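Local atomic coordinates of putative RNase YutE (Bacillus subtilis subsp. subtilis str. 168, PDB entry 1YLM), a protein that probably acts as the RNase toxin of a putative type VII toxin-antitoxin system and is probably neutralised by its cognate antitoxin YutD. Residues 76-81 / 130-135; 63-66 / 70-73. All coordinates share one frame; numbering follows the deposited sequence.

Contact 1: residues 76-81 / 130-135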
loop_
_atom_site.group_PDB
_atom_site.type_symbol
_atom_site.label_atom_id
_atom_site.label_comp_id
_atom_site.label_asym_id
_atom_site.label_seq_id
_atom_site.Cartn_x
_atom_site.Cartn_y
_atom_site.Cartn_z
ATOM N N VAL A 76 -15.587 -19.098 -3.112
ATOM C CA VAL A 76 -16.970 -19.347 -3.509
ATOM C C VAL A 76 -17.181 -20.844 -3.839
ATOM O O VAL A 76 -18.106 -21.465 -3.313
ATOM C CB VAL A 76 -17.393 -18.426 -4.691
ATOM C CG1 VAL A 76 -18.719 -18.866 -5.289
ATOM C CG2 VAL A 76 -17.482 -16.971 -4.209
ATOM N N ASP A 77 -16.320 -21.394 -4.697
ATOM C CA ASP A 77 -16.350 -22.818 -5.061
ATOM C C ASP A 77 -16.365 -23.716 -3.817
ATOM O O ASP A 77 -17.073 -24.720 -3.777
ATOM C CB ASP A 77 -15.136 -23.191 -5.917
ATOM C CG ASP A 77 -15.180 -22.599 -7.322
ATOM O OD1 ASP A 77 -16.257 -22.131 -7.778
ATOM O OD2 ASP A 77 -14.115 -22.608 -7.978
ATOM N N GLU A 78 -15.592 -23.325 -2.801
ATOM C CA GLU A 78 -15.432 -24.118 -1.577
ATOM C C GLU A 78 -16.498 -23.801 -0.536
ATOM O O GLU A 78 -16.476 -24.335 0.586
ATOM C CB GLU A 78 -14.027 -23.922 -0.999
ATOM C CG GLU A 78 -12.925 -24.513 -1.828
ATOM C CD GLU A 78 -12.831 -26.046 -1.742
ATOM O OE1 GLU A 78 -13.460 -26.653 -0.848
ATOM O OE2 GLU A 78 -12.112 -26.632 -2.579
ATOM N N LYS A 79 -17.441 -22.939 -0.921
ATOM C CA LYS A 79 -18.566 -22.546 -0.075
ATOM C C LYS A 79 -18.126 -21.878 1.243
ATOM O O LYS A 79 -18.781 -22.030 2.285
ATOM C CB LYS A 79 -19.493 -23.744 0.188
ATOM C CG LYS A 79 -20.549 -23.980 -0.896
ATOM C CD LYS A 79 -19.985 -24.589 -2.158
ATOM C CE LYS A 79 -21.105 -24.826 -3.179
ATOM N NZ LYS A 79 -20.610 -24.709 -4.591
ATOM N N VAL A 80 -17.011 -21.154 1.185
ATOM C CA VAL A 80 -16.593 -20.315 2.297
ATOM C C VAL A 80 -17.501 -19.075 2.381
ATOM O O VAL A 80 -17.953 -18.716 3.463
ATOM C CB VAL A 80 -15.104 -19.910 2.200
ATOM C CG1 VAL A 80 -14.698 -19.098 3.418
ATOM C CG2 VAL A 80 -14.205 -21.143 2.063
ATOM N N VAL A 81 -17.734 -18.425 1.236
ATOM C CA VAL A 81 -18.646 -17.283 1.149
ATOM C C VAL A 81 -19.706 -17.588 0.073
ATOM O O VAL A 81 -19.493 -18.486 -0.759
ATOM C CB VAL A 81 -17.888 -15.961 0.811
ATOM C CG1 VAL A 81 -16.862 -15.620 1.890
ATOM C CG2 VAL A 81 -17.227 -16.043 -0.572
ATOM N N ARG A 130 -14.569 -17.482 10.147
ATOM C CA ARG A 130 -14.594 -18.113 11.459
ATOM C C ARG A 130 -15.486 -19.338 11.507
ATOM O O ARG A 130 -15.097 -20.316 12.128
ATOM C CB ARG A 130 -15.010 -17.130 12.547
ATOM C CG ARG A 130 -13.974 -16.088 12.859
ATOM C CD ARG A 130 -14.550 -15.139 13.885
ATOM N NE ARG A 130 -13.645 -14.038 14.121
ATOM C CZ ARG A 130 -13.939 -12.764 13.906
ATOM N NH1 ARG A 130 -15.155 -12.395 13.502
ATOM N NH2 ARG A 130 -13.011 -11.858 14.146
ATOM N N SER A 131 -16.666 -19.285 10.875
ATOM C CA SER A 131 -17.576 -20.450 10.821
ATOM C C SER A 131 -16.904 -21.618 10.126
ATOM O O SER A 131 -16.996 -22.752 10.579
ATOM C CB SER A 131 -18.893 -20.140 10.087
ATOM O OG SER A 131 -19.564 -19.031 10.665
ATOM N N TYR A 132 -16.225 -21.335 9.025
ATOM C CA TYR A 132 -15.502 -22.357 8.290
ATOM C C TYR A 132 -14.402 -22.978 9.146
ATOM O O TYR A 132 -14.294 -24.199 9.222
ATOM C CB TYR A 132 -14.917 -21.782 6.998
ATOM C CG TYR A 132 -14.548 -22.839 5.983
ATOM C CD1 TYR A 132 -15.464 -23.257 5.014
ATOM C CD2 TYR A 132 -13.287 -23.428 6.000
ATOM C CE1 TYR A 132 -15.117 -24.236 4.072
ATOM C CE2 TYR A 132 -12.925 -24.398 5.067
ATOM C CZ TYR A 132 -13.841 -24.800 4.113
ATOM O OH TYR A 132 -13.457 -25.772 3.218
ATOM N N LEU A 133 -13.608 -22.135 9.804
ATOM C CA LEU A 133 -12.558 -22.589 10.716
ATOM C C LEU A 133 -13.127 -23.475 11.832
ATOM O O LEU A 133 -12.603 -24.557 12.116
ATOM C CB LEU A 133 -11.823 -21.376 11.315
ATOM C CG LEU A 133 -10.911 -20.591 10.358
ATOM C CD1 LEU A 133 -10.397 -19.287 10.960
ATOM C CD2 LEU A 133 -9.749 -21.481 9.900
ATOM N N GLU A 134 -14.201 -23.006 12.455
ATOM C CA GLU A 134 -14.830 -23.726 13.563
ATOM C C GLU A 134 -15.398 -25.066 13.107
ATOM O O GLU A 134 -15.251 -26.076 13.805
ATOM C CB GLU A 134 -15.919 -22.869 14.198
ATOM C CG GLU A 134 -15.366 -21.690 15.026
ATOM C CD GLU A 134 -16.380 -20.562 15.209
ATOM O OE1 GLU A 134 -17.549 -20.707 14.759
ATOM O OE2 GLU A 134 -16.013 -19.524 15.807
ATOM N N THR A 135 -16.029 -25.072 11.932
ATOM C CA THR A 135 -16.616 -26.292 11.357
ATOM C C THR A 135 -15.556 -27.322 10.986
ATOM O O THR A 135 -15.723 -28.514 11.263
ATOM C CB THR A 135 -17.534 -25.969 10.142
ATOM O OG1 THR A 135 -18.582 -25.094 10.583
ATOM C CG2 THR A 135 -18.153 -27.229 9.565
HETATM O O HOH W 1 -15.189 -26.382 1.286
#
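A single water ties Glu78 to Tyr132, gripped by three polar atoms at once. It accepts from Tyr132 OH at 2.7 Å, lying in the ring plane at the phenol edge, and donates twice to one residue. Its bond to the backbone Glu78 O is short, 2.5 Å, and its bond to the carboxylate oxygen Glu78 OE1 measures 2.8 Å. The Glu78 chain bends at chi2 (-75°), which curls the carboxylate back so that OE1 and the residue's own carbonyl oxygen can share the water. The carboxylate and phenol planes stand nearly perpendicular, 87° apart, and the two groups are joined through the water instead of by stacking. Beside this bridge Tyr132 CE1 lies 3.7 Å from Glu78 O, an oblique approach of the backbone oxygen to the ring. Val80 supplies the apolar half of the contact. Its CG2 methyl sits over one face of the ring, 4.0 Å from the Tyr132 centroid and only 21° off the normal, a CH-pi contact displaced toward the CD1-CE1 side, with CE1 3.8 Å from Val80 CG2. Phe60 meets the same tyrosine edge-to-face, and Met62 touches Glu78, Val80 and Tyr132. The phenol is thus held by its hydroxyl, by a methyl and by a second ring, which should restrict its rotation. The turn that delivers these partners begins at the end of helix 71-77, where Lys79 takes a positive phi and two backbone bonds run back into the last turn, one of them Lys79 N to Val76 O at 2.9 Å. This Schellman motif turns the chain so that a tyrosine of the C-terminal helix 119-137 packs against the turn that ends the short helix 71-77 in the all-helical HepT-like fold.

Contact 2: residues 63-66 / 70-73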
loop_
_atom_site.group_PDB
_atom_site.type_symbol
_atom_site.label_atom_id
_atom_site.label_comp_id
_atom_site.label_asym_id
_atom_site.label_seq_id
_atom_site.Cartn_x
_atom_site.Cartn_y
_atom_site.Cartn_z
ATOM N N ARG A 63 -7.984 -25.304 -4.527
ATOM C CA ARG A 63 -7.367 -25.021 -5.822
ATOM C C ARG A 63 -6.415 -23.839 -5.695
ATOM O O ARG A 63 -6.708 -22.859 -5.003
ATOM C CB ARG A 63 -8.439 -24.731 -6.879
ATOM C CG ARG A 63 -7.881 -24.364 -8.238
ATOM C CD ARG A 63 -8.972 -24.426 -9.280
ATOM N NE ARG A 63 -8.401 -24.406 -10.627
ATOM C CZ ARG A 63 -8.064 -25.488 -11.328
ATOM N NH1 ARG A 63 -8.239 -26.708 -10.822
ATOM N NH2 ARG A 63 -7.549 -25.346 -12.548
ATOM N N ASP A 64 -5.270 -23.935 -6.348
ATOM C CA ASP A 64 -4.289 -22.866 -6.282
ATOM C C ASP A 64 -4.691 -21.688 -7.193
ATOM O O ASP A 64 -5.016 -21.894 -8.363
ATOM C CB ASP A 64 -2.918 -23.416 -6.659
ATOM C CG ASP A 64 -1.802 -22.454 -6.356
ATOM O OD1 ASP A 64 -1.711 -21.964 -5.211
ATOM O OD2 ASP A 64 -1.001 -22.190 -7.269
ATOM N N PRO A 65 -4.702 -20.453 -6.648
ATOM C CA PRO A 65 -5.029 -19.269 -7.446
ATOM C C PRO A 65 -3.894 -18.885 -8.397
ATOM O O PRO A 65 -2.724 -18.868 -7.990
ATOM C CB PRO A 65 -5.207 -18.172 -6.386
ATOM C CG PRO A 65 -4.370 -18.602 -5.251
ATOM C CD PRO A 65 -4.407 -20.105 -5.244
ATOM N N GLY A 66 -4.245 -18.576 -9.643
ATOM C CA GLY A 66 -3.269 -18.100 -10.629
ATOM C C GLY A 66 -2.787 -16.705 -10.281
ATOM O O GLY A 66 -1.580 -16.416 -10.349
ATOM N N ASP A 70 -8.116 -14.509 -8.496
ATOM C CA ASP A 70 -8.778 -15.825 -8.518
ATOM C C ASP A 70 -9.232 -16.292 -7.128
ATOM O O ASP A 70 -10.104 -17.166 -6.999
ATOM C CB ASP A 70 -7.828 -16.865 -9.116
ATOM C CG ASP A 70 -7.404 -16.512 -10.524
ATOM O OD1 ASP A 70 -8.302 -16.386 -11.389
ATOM O OD2 ASP A 70 -6.180 -16.349 -10.762
ATOM N N ILE A 71 -8.644 -15.695 -6.102
ATOM C CA ILE A 71 -8.891 -16.080 -4.705
ATOM C C ILE A 71 -10.372 -16.192 -4.328
ATOM O O ILE A 71 -10.793 -17.200 -3.739
ATOM C CB ILE A 71 -8.110 -15.146 -3.735
ATOM C CG1 ILE A 71 -6.609 -15.380 -3.912
ATOM C CG2 ILE A 71 -8.521 -15.383 -2.285
ATOM C CD1 ILE A 71 -5.704 -14.344 -3.280
HETATM N N MSE A 72 -11.170 -15.182 -4.683
HETATM C CA MSE A 72 -12.573 -15.146 -4.244
HETATM C C MSE A 72 -13.386 -16.244 -4.888
HETATM O O MSE A 72 -14.233 -16.856 -4.247
HETATM C CB MSE A 72 -13.231 -13.791 -4.534
HETATM C CG MSE A 72 -12.648 -12.636 -3.740
HETATM SE SE MSE A 72 -12.691 -12.867 -1.766
HETATM C CE MSE A 72 -14.395 -13.810 -1.634
ATOM N N ASP A 73 -13.121 -16.473 -6.168
ATOM C CA ASP A 73 -13.778 -17.523 -6.927
ATOM C C ASP A 73 -13.558 -18.892 -6.285
ATOM O O ASP A 73 -14.467 -19.702 -6.214
ATOM C CB ASP A 73 -13.280 -17.505 -8.375
ATOM C CG ASP A 73 -13.804 -16.294 -9.160
ATOM O OD1 ASP A 73 -14.853 -15.731 -8.763
ATOM O OD2 ASP A 73 -13.151 -15.909 -10.158
#
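Pro65 lies against Asp70 and Ile71 through CB and CG of its pyrrolidine ring. Its CB is the common point of contact, 4.0 Å from Asp70 CB and also 4.0 Å from Ile71 CG1, while Pro65 CG comes within 4.1 Å of Ile71 CG1. The proline ring and the isoleucine branch meet at a slant, through methylene groups. Ile71 turns its CG1 away from its own carbonyl carbon and beside the backbone N (chi1 -67°), and in that position the branch faces the loop. Just along the chain, Gly66 runs past the carboxylate of Asp70: Asp70 OD2 stands 3.2 Å from Gly66 N and 3.4 Å from Gly66 CA. OD2 accepts a hydrogen bond from the next backbone amide, Ser67 N. With CG folded beside the backbone N of its residue (chi1 -59°), the carboxylate reaches back over the turn, closing 63-66 onto the entry to helix 71-77. A negative charge here, near the N-terminal end of a helix, may be eased by the helix dipole. Behind this first shell, Pro65 also rests on Asn54 and Ile57, and Ile71 on the same Asn54, so helix 32-59 backs the pair. The next residue, the selenomethionine Met72, packs on Ile49 of helix 32-59 and on Leu89 and Ile93 of helix 83-93, and Asp73 makes a salt bridge with Lys90. The loop and the first turn of helix 71-77 are therefore laid over helix 32-59, with helix 83-93 meeting the same turn through Met72 and Asp73.

The two contacts follow one another along the chain and share helix 71-77: contact 2 folds the incoming loop onto its start, and contact 1 docks the turn leaving it on helix 119-137. Their centres are 15 Å apart, yet they touch where Val81 CG2 meets Met72 CE at 3.8 Å. Met62, the residue before segment 63-66, also reaches Glu78, Val80 and Tyr132 of contact 1. Only contact 2 comes near the probable active site, assigned by similarity: the Ile71 side chain is about 9 Å from that of Arg96, whereas contact 1 lies away from it. Neither contact touches the other subunit of the homodimer.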